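Local structure of DUF115 domain-containing protein (Magnetospirillum magneticum AMB-1, 5MU5) at residues P177-I182 with S568-L573; E577-D582 with G596-A601. The protein is a Maf glycosyltransferase involved in flagella formation, which probably transfers sugar to flagellin. All coordinates share one frame; numbering follows the deposited sequence.

Interaction 1. Residues P177-I182 with S568-L573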
ATOM      1  N   PRO A 177       5.879 -15.168  14.181  1.00 44.97           N
ATOM      2  CA  PRO A 177       4.535 -15.716  14.096  1.00 45.56           C
ATOM      3  C   PRO A 177       3.857 -15.522  12.751  1.00 43.87           C
ATOM      4  O   PRO A 177       2.948 -16.269  12.412  1.00 41.69           O
ATOM      5  CB  PRO A 177       3.763 -14.965  15.195  1.00 48.09           C
ATOM      6  CG  PRO A 177       4.574 -13.777  15.548  1.00 47.22           C
ATOM      7  CD  PRO A 177       5.990 -14.073  15.169  1.00 49.40           C
ATOM      8  N   LEU A 178       4.339 -14.558  11.977  1.00 43.89           N
ATOM      9  CA  LEU A 178       3.798 -14.274  10.660  1.00 42.73           C
ATOM     10  C   LEU A 178       4.133 -15.329   9.615  1.00 40.02           C
ATOM     11  O   LEU A 178       3.662 -15.233   8.499  1.00 44.94           O
ATOM     12  CB  LEU A 178       4.271 -12.889  10.183  1.00 45.23           C
ATOM     13  CG  LEU A 178       3.850 -11.782  11.167  1.00 48.54           C
ATOM     14  CD1 LEU A 178       4.602 -10.460  10.969  1.00 50.25           C
ATOM     15  CD2 LEU A 178       2.335 -11.606  11.107  1.00 46.74           C
ATOM     16  N   ARG A 179       4.935 -16.329   9.950  1.00 38.43           N
ATOM     17  CA  ARG A 179       5.224 -17.422   8.997  1.00 37.35           C
ATOM     18  C   ARG A 179       4.130 -18.499   8.876  1.00 36.53           C
ATOM     19  O   ARG A 179       4.157 -19.287   7.927  1.00 37.91           O
ATOM     20  CB  ARG A 179       6.552 -18.084   9.329  1.00 37.11           C
ATOM     21  CG  ARG A 179       7.740 -17.187   9.043  1.00 37.83           C
ATOM     22  CD  ARG A 179       9.025 -17.882   9.429  1.00 37.94           C
ATOM     23  NE  ARG A 179       9.033 -19.183   8.805  1.00 38.78           N
ATOM     24  CZ  ARG A 179       9.941 -20.116   9.004  1.00 39.17           C
ATOM     25  NH1 ARG A 179      10.964 -19.914   9.798  1.00 41.90           N
ATOM     26  NH2 ARG A 179       9.810 -21.265   8.381  1.00 39.98           N
ATOM     27  N   LEU A 180       3.198 -18.562   9.828  1.00 35.67           N
ATOM     28  CA  LEU A 180       2.076 -19.489   9.743  1.00 36.32           C
ATOM     29  C   LEU A 180       0.821 -18.741  10.094  1.00 38.11           C
ATOM     30  O   LEU A 180       0.721 -18.164  11.171  1.00 40.08           O
ATOM     31  CB  LEU A 180       2.215 -20.651  10.703  1.00 38.37           C
ATOM     32  CG  LEU A 180       1.062 -21.654  10.702  1.00 41.16           C
ATOM     33  CD1 LEU A 180       1.062 -22.492   9.452  1.00 42.05           C
ATOM     34  CD2 LEU A 180       1.175 -22.566  11.920  1.00 45.90           C
ATOM     35  N   ASN A 181      -0.132 -18.759   9.181  1.00 36.38           N
ATOM     36  CA  ASN A 181      -1.407 -18.088   9.362  1.00 36.73           C
ATOM     37  C   ASN A 181      -2.515 -19.086   9.111  1.00 36.15           C
ATOM     38  O   ASN A 181      -2.451 -19.846   8.151  1.00 35.94           O
ATOM     39  CB  ASN A 181      -1.536 -16.947   8.355  1.00 36.75           C
ATOM     40  CG  ASN A 181      -0.540 -15.849   8.607  1.00 38.44           C
ATOM     41  OD1 ASN A 181      -0.719 -15.043   9.505  1.00 42.79           O
ATOM     42  ND2 ASN A 181       0.530 -15.825   7.836  1.00 38.83           N
ATOM     43  N   ILE A 182      -3.502 -19.117   9.996  1.00 37.46           N
ATOM     44  CA  ILE A 182      -4.678 -19.940   9.793  1.00 36.79           C
ATOM     45  C   ILE A 182      -5.839 -18.980   9.768  1.00 35.95           C
ATOM     46  O   ILE A 182      -6.066 -18.265  10.713  1.00 38.13           O
ATOM     47  CB  ILE A 182      -4.840 -20.971  10.894  1.00 41.56           C
ATOM     48  CG1 ILE A 182      -3.628 -21.920  10.854  1.00 43.24           C
ATOM     49  CG2 ILE A 182      -6.151 -21.733  10.711  1.00 40.69           C
ATOM     50  CD1 ILE A 182      -3.602 -22.926  11.978  1.00 47.20           C
ATOM     51  N   SER A 568      17.514 -19.314  -0.338  1.00 49.86           N
ATOM     52  CA  SER A 568      16.559 -18.277  -0.746  1.00 48.59           C
ATOM     53  C   SER A 568      15.660 -17.837   0.381  1.00 43.80           C
ATOM     54  O   SER A 568      15.552 -16.656   0.678  1.00 43.90           O
ATOM     55  CB  SER A 568      15.660 -18.749  -1.895  1.00 50.54           C
ATOM     56  OG  SER A 568      16.416 -19.108  -3.030  1.00 58.49           O
ATOM     57  N   ASN A 569      15.011 -18.794   1.009  1.00 41.71           N
ATOM     58  CA  ASN A 569      14.034 -18.472   2.005  1.00 39.85           C
ATOM     59  C   ASN A 569      14.651 -17.841   3.255  1.00 41.74           C
ATOM     60  O   ASN A 569      14.138 -16.839   3.766  1.00 41.90           O
ATOM     61  CB  ASN A 569      13.217 -19.706   2.324  1.00 40.74           C
ATOM     62  CG  ASN A 569      12.337 -20.140   1.158  1.00 43.33           C
ATOM     63  OD1 ASN A 569      12.233 -19.451   0.127  1.00 42.66           O
ATOM     64  ND2 ASN A 569      11.691 -21.296   1.315  1.00 45.75           N
ATOM     65  N   ARG A 570      15.760 -18.403   3.732  1.00 43.17           N
ATOM     66  CA  ARG A 570      16.433 -17.862   4.907  1.00 45.76           C
ATOM     67  C   ARG A 570      16.931 -16.436   4.627  1.00 41.64           C
ATOM     68  O   ARG A 570      16.742 -15.547   5.436  1.00 39.96           O
ATOM     69  CB  ARG A 570      17.565 -18.787   5.365  1.00 50.92           C
ATOM     70  CG  ARG A 570      18.284 -18.336   6.640  1.00 59.26           C
ATOM     71  CD  ARG A 570      17.351 -18.128   7.842  1.00 67.54           C
ATOM     72  NE  ARG A 570      16.455 -19.273   8.117  1.00 74.37           N
ATOM     73  CZ  ARG A 570      15.507 -19.293   9.067  1.00 76.54           C
ATOM     74  NH1 ARG A 570      15.304 -18.234   9.861  1.00 77.18           N
ATOM     75  NH2 ARG A 570      14.750 -20.380   9.223  1.00 75.30           N
ATOM     76  N   LEU A 571      17.530 -16.233   3.463  1.00 40.99           N
ATOM     77  CA  LEU A 571      18.003 -14.924   3.046  1.00 42.23           C
ATOM     78  C   LEU A 571      16.890 -13.915   3.025  1.00 41.17           C
ATOM     79  O   LEU A 571      17.082 -12.790   3.494  1.00 42.12           O
ATOM     80  CB  LEU A 571      18.620 -14.995   1.647  1.00 43.50           C
ATOM     81  CG  LEU A 571      19.066 -13.668   1.054  1.00 43.64           C
ATOM     82  CD1 LEU A 571      19.986 -12.941   2.020  1.00 44.90           C
ATOM     83  CD2 LEU A 571      19.755 -13.931  -0.271  1.00 45.34           C
ATOM     84  N   MET A 572      15.736 -14.303   2.475  1.00 42.33           N
ATOM     85  CA  MET A 572      14.557 -13.397   2.436  1.00 43.44           C
ATOM     86  C   MET A 572      14.014 -13.103   3.805  1.00 40.43           C
ATOM     87  O   MET A 572      13.642 -11.972   4.081  1.00 39.86           O
ATOM     88  CB  MET A 572      13.401 -13.960   1.609  1.00 47.52           C
ATOM     89  CG  MET A 572      13.440 -13.653   0.136  1.00 51.42           C
ATOM     90  SD  MET A 572      13.618 -11.917  -0.332  1.00 63.18           S
ATOM     91  CE  MET A 572      12.624 -11.018   0.868  1.00 58.16           C
ATOM     92  N   LEU A 573      13.957 -14.120   4.663  1.00 40.59           N
ATOM     93  CA  LEU A 573      13.510 -13.912   6.044  1.00 40.81           C
ATOM     94  C   LEU A 573      14.414 -12.923   6.744  1.00 40.54           C
ATOM     95  O   LEU A 573      13.940 -12.046   7.449  1.00 40.56           O
ATOM     96  CB  LEU A 573      13.485 -15.219   6.848  1.00 39.72           C
ATOM     97  CG  LEU A 573      12.334 -16.163   6.509  1.00 40.64           C
ATOM     98  CD1 LEU A 573      12.586 -17.578   7.025  1.00 41.79           C
ATOM     99  CD2 LEU A 573      11.025 -15.614   7.048  1.00 40.28           C
TER

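Interaction 2. Residues E577-D582 with G596-A601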
ATOM      1  N   GLU A 577      13.124  -9.084   7.935  1.00 49.99           N
ATOM      2  CA  GLU A 577      13.259  -8.668   9.338  1.00 54.22           C
ATOM      3  C   GLU A 577      14.001  -7.335   9.484  1.00 51.53           C
ATOM      4  O   GLU A 577      13.599  -6.496  10.276  1.00 53.62           O
ATOM      5  CB  GLU A 577      13.947  -9.743  10.178  1.00 58.62           C
ATOM      6  CG  GLU A 577      14.252  -9.299  11.604  1.00 67.77           C
ATOM      7  CD  GLU A 577      14.852 -10.408  12.449  1.00 77.36           C
ATOM      8  OE1 GLU A 577      15.343 -11.413  11.877  1.00 87.90           O
ATOM      9  OE2 GLU A 577      14.839 -10.279  13.692  1.00 84.40           O
ATOM     10  N   MET A 578      15.063  -7.142   8.712  1.00 49.19           N
ATOM     11  CA  MET A 578      15.805  -5.889   8.736  1.00 51.13           C
ATOM     12  C   MET A 578      15.093  -4.715   8.081  1.00 47.38           C
ATOM     13  O   MET A 578      15.308  -3.586   8.470  1.00 46.97           O
ATOM     14  CB  MET A 578      17.117  -6.051   7.993  1.00 54.38           C
ATOM     15  CG  MET A 578      18.112  -6.904   8.715  1.00 59.22           C
ATOM     16  SD  MET A 578      19.547  -7.179   7.671  1.00 68.06           S
ATOM     17  CE  MET A 578      20.454  -8.308   8.735  1.00 68.56           C
ATOM     18  N   LEU A 579      14.284  -4.965   7.061  1.00 47.54           N
ATOM     19  CA  LEU A 579      13.733  -3.870   6.262  1.00 48.43           C
ATOM     20  C   LEU A 579      12.268  -3.526   6.479  1.00 50.13           C
ATOM     21  O   LEU A 579      11.897  -2.347   6.377  1.00 44.97           O
ATOM     22  CB  LEU A 579      13.953  -4.163   4.785  1.00 49.24           C
ATOM     23  CG  LEU A 579      15.410  -4.296   4.382  1.00 48.40           C
ATOM     24  CD1 LEU A 579      15.443  -4.736   2.936  1.00 48.38           C
ATOM     25  CD2 LEU A 579      16.185  -3.009   4.573  1.00 48.40           C
ATOM     26  N   LEU A 580      11.449  -4.543   6.752  1.00 55.65           N
ATOM     27  CA  LEU A 580       9.990  -4.393   6.888  1.00 58.36           C
ATOM     28  C   LEU A 580       9.618  -4.382   8.365  1.00 68.05           C
ATOM     29  O   LEU A 580      10.072  -3.494   9.078  1.00 80.97           O
ATOM     30  CB  LEU A 580       9.280  -5.505   6.110  1.00 54.50           C
ATOM     31  CG  LEU A 580       9.771  -5.669   4.674  1.00 55.83           C
ATOM     32  CD1 LEU A 580       9.100  -6.847   3.995  1.00 57.11           C
ATOM     33  CD2 LEU A 580       9.578  -4.406   3.841  1.00 58.07           C
ATOM     34  N   ARG A 581       8.807  -5.339   8.834  1.00 85.63           N
ATOM     35  CA  ARG A 581       8.410  -5.422  10.254  1.00 94.43           C
ATOM     36  C   ARG A 581       7.763  -4.104  10.704  1.00 97.23           C
ATOM     37  O   ARG A 581       8.111  -3.545  11.746  1.00 99.84           O
ATOM     38  CB  ARG A 581       9.632  -5.769  11.124  1.00101.34           C
ATOM     39  CG  ARG A 581       9.349  -6.001  12.606  1.00107.39           C
ATOM     40  CD  ARG A 581      10.635  -6.312  13.362  1.00112.59           C
ATOM     41  NE  ARG A 581      11.572  -5.187  13.390  1.00116.23           N
ATOM     42  CZ  ARG A 581      11.505  -4.141  14.216  1.00113.52           C
ATOM     43  NH1 ARG A 581      10.525  -4.021  15.104  1.00109.14           N
ATOM     44  NH2 ARG A 581      12.428  -3.191  14.138  1.00116.27           N
ATOM     45  N   ASP A 582       6.824  -3.612   9.899  1.00105.05           N
ATOM     46  CA  ASP A 582       6.176  -2.313  10.148  1.00109.75           C
ATOM     47  C   ASP A 582       5.317  -2.295  11.428  1.00119.65           C
ATOM     48  O   ASP A 582       5.229  -1.269  12.106  1.00123.95           O
ATOM     49  CB  ASP A 582       5.317  -1.912   8.932  1.00101.94           C
ATOM     50  CG  ASP A 582       4.970  -0.419   8.908  1.00 98.75           C
ATOM     51  OD1 ASP A 582       4.956   0.166   7.816  1.00 91.62           O
ATOM     52  OD2 ASP A 582       4.711   0.190   9.964  1.00101.11           O
ATOM     53  N   GLY A 596      12.586  -0.244  -0.463  1.00 39.01           N
ATOM     54  CA  GLY A 596      11.929  -0.419  -1.751  1.00 39.71           C
ATOM     55  C   GLY A 596      12.927  -0.902  -2.776  1.00 40.58           C
ATOM     56  O   GLY A 596      12.661  -1.837  -3.536  1.00 41.29           O
ATOM     57  N   THR A 597      14.093  -0.277  -2.775  1.00 40.11           N
ATOM     58  CA  THR A 597      15.113  -0.611  -3.721  1.00 40.81           C
ATOM     59  C   THR A 597      15.642  -2.022  -3.471  1.00 43.01           C
ATOM     60  O   THR A 597      15.603  -2.863  -4.386  1.00 42.13           O
ATOM     61  CB  THR A 597      16.178   0.471  -3.709  1.00 41.63           C
ATOM     62  OG1 THR A 597      15.559   1.701  -4.139  1.00 40.83           O
ATOM     63  CG2 THR A 597      17.341   0.118  -4.636  1.00 42.27           C
ATOM     64  N   LEU A 598      16.065  -2.312  -2.240  1.00 41.68           N
ATOM     65  CA  LEU A 598      16.575  -3.657  -1.912  1.00 43.24           C
ATOM     66  C   LEU A 598      15.558  -4.807  -2.109  1.00 43.58           C
ATOM     67  O   LEU A 598      15.925  -5.890  -2.586  1.00 39.76           O
ATOM     68  CB  LEU A 598      17.131  -3.701  -0.491  1.00 45.87           C
ATOM     69  CG  LEU A 598      18.287  -2.742  -0.187  1.00 48.65           C
ATOM     70  CD1 LEU A 598      18.756  -2.948   1.238  1.00 51.03           C
ATOM     71  CD2 LEU A 598      19.447  -2.905  -1.154  1.00 49.91           C
ATOM     72  N   MET A 599      14.292  -4.577  -1.760  1.00 42.59           N
ATOM     73  CA  MET A 599      13.263  -5.606  -1.919  1.00 46.38           C
ATOM     74  C   MET A 599      12.928  -5.871  -3.378  1.00 45.72           C
ATOM     75  O   MET A 599      12.603  -6.991  -3.748  1.00 46.64           O
ATOM     76  CB  MET A 599      11.978  -5.267  -1.154  1.00 50.98           C
ATOM     77  CG  MET A 599      12.050  -5.469   0.359  1.00 57.26           C
ATOM     78  SD  MET A 599      12.331  -7.178   0.893  1.00 66.66           S
ATOM     79  CE  MET A 599      14.113  -7.253   0.955  1.00 68.42           C
ATOM     80  N   MET A 600      13.003  -4.851  -4.206  1.00 42.55           N
ATOM     81  CA  MET A 600      12.794  -5.052  -5.608  1.00 45.82           C
ATOM     82  C   MET A 600      13.954  -5.804  -6.229  1.00 42.56           C
ATOM     83  O   MET A 600      13.733  -6.636  -7.125  1.00 38.50           O
ATOM     84  CB  MET A 600      12.601  -3.725  -6.302  1.00 53.13           C
ATOM     85  CG  MET A 600      11.287  -3.126  -5.887  1.00 64.60           C
ATOM     86  SD  MET A 600       9.944  -4.278  -6.224  1.00 77.42           S
ATOM     87  CE  MET A 600       9.900  -4.077  -8.020  1.00 77.09           C
ATOM     88  N   ALA A 601      15.178  -5.511  -5.772  1.00 37.95           N
ATOM     89  CA  ALA A 601      16.327  -6.270  -6.225  1.00 37.47           C
ATOM     90  C   ALA A 601      16.146  -7.743  -5.848  1.00 37.57           C
ATOM     91  O   ALA A 601      16.373  -8.616  -6.663  1.00 40.43           O
ATOM     92  CB  ALA A 601      17.604  -5.709  -5.649  1.00 36.82           C
TER

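Interaction 1. Residues P177-I182 with S568-L573
The side chains of Arg179 and Leu573 cross at about a right angle. The two methyls of Leu573 share the arginine between them. CD2 of Leu573 takes the aliphatic part and lies 3.8 Å from CD of Arg179. CD1 of Leu573 takes the polar end and stands 4.0 Å from NH1 of Arg179. It sits over one face of the Arg179 guanidinium, displaced toward the rim. A bend at chi3 (52°) lets Arg179 present its CD to one methyl and its guanidinium to the other.

The same CD1 also lies over the centre of the Arg570 guanidinium, 3.9 Å above its plane. One leucine methyl therefore faces two cationic groups, whose planes are turned 74° apart. Arg570 points its CB away from residues 177-182, but bends at chi2 and chi3 bring its guanidinium back. Its NH2 then comes within 3.9 Å of NH1 of Arg179. These are like charges, and the approach is probably unfavourable in itself. Arg179 is held by other means: its NE bonds to the backbone O of Ala145. With an alanine in place of Arg179, the Ala145 carbonyl would probably lose this bond and CD2 of Leu573 its arginine cover, while CD1 of Leu573 would keep the Arg570 guanidinium.

Arg179 closes a 3-10 turn just before strand 180-183, an outermost strand of the four-stranded parallel sheet, and its backbone pairs with Ile147 in the neighbouring strand 146-150. Across the contact, helix 568-579 packs through Leu571 against helices 546-564, 589-609 and 618-646.

Interaction 2. Residues E577-D582 with G596-A601
Met599 reaches from helix 589-609 to Leu579 and Leu580 at the end of helix 568-579. Its CB points toward that helix end but makes no close approach itself. CG comes closer, at 4.4 Å from CD2 of Leu580, a loose apolar contact. SD follows and packs on CE of Met572, on the same helix as Leu579. The chain bends at chi2 (-63°) and again at chi3 (90°), which brings the terminal methyl against Leu579. There CE lies 3.5 Å from CD1 of Leu579, tighter than a usual carbon contact.

CD1 of Leu579 has a second neighbour, CB of Leu598, at 4.0 Å. Leu579 and Leu598 cross at about a right angle. The Leu579 methyl thus rests against two successive residues of the other helix. Cys557 of helix 546-564 touches both leucines, and Met632 and Met636 of helix 618-646 cover Leu598.

Leu580 is the first residue to leave helical geometry. The chain then turns back, and the two helices run in roughly opposite directions. Such apolar packing between consecutive antiparallel helices is typical of a helical bundle, here the Maf helical bundle domain.

In the fold
Both interactions use helix 568-579, at different points along it. Interaction 1 is a surface contact that ties the helical bundle region to the N-terminal region, at the edge of its parallel sheet. Interaction 2 is buried and stays within the bundle, joining two helices that follow each other in sequence. The chemistry matches the setting. Interaction 1 lays charged guanidinium groups against a leucine, while interaction 2 is leucine and methionine throughout. Their centres lie 14 Å apart, yet they touch through a methionine pair. The helix thus has one part facing the edge of the four-stranded sheet and its end packed on helix 589-609.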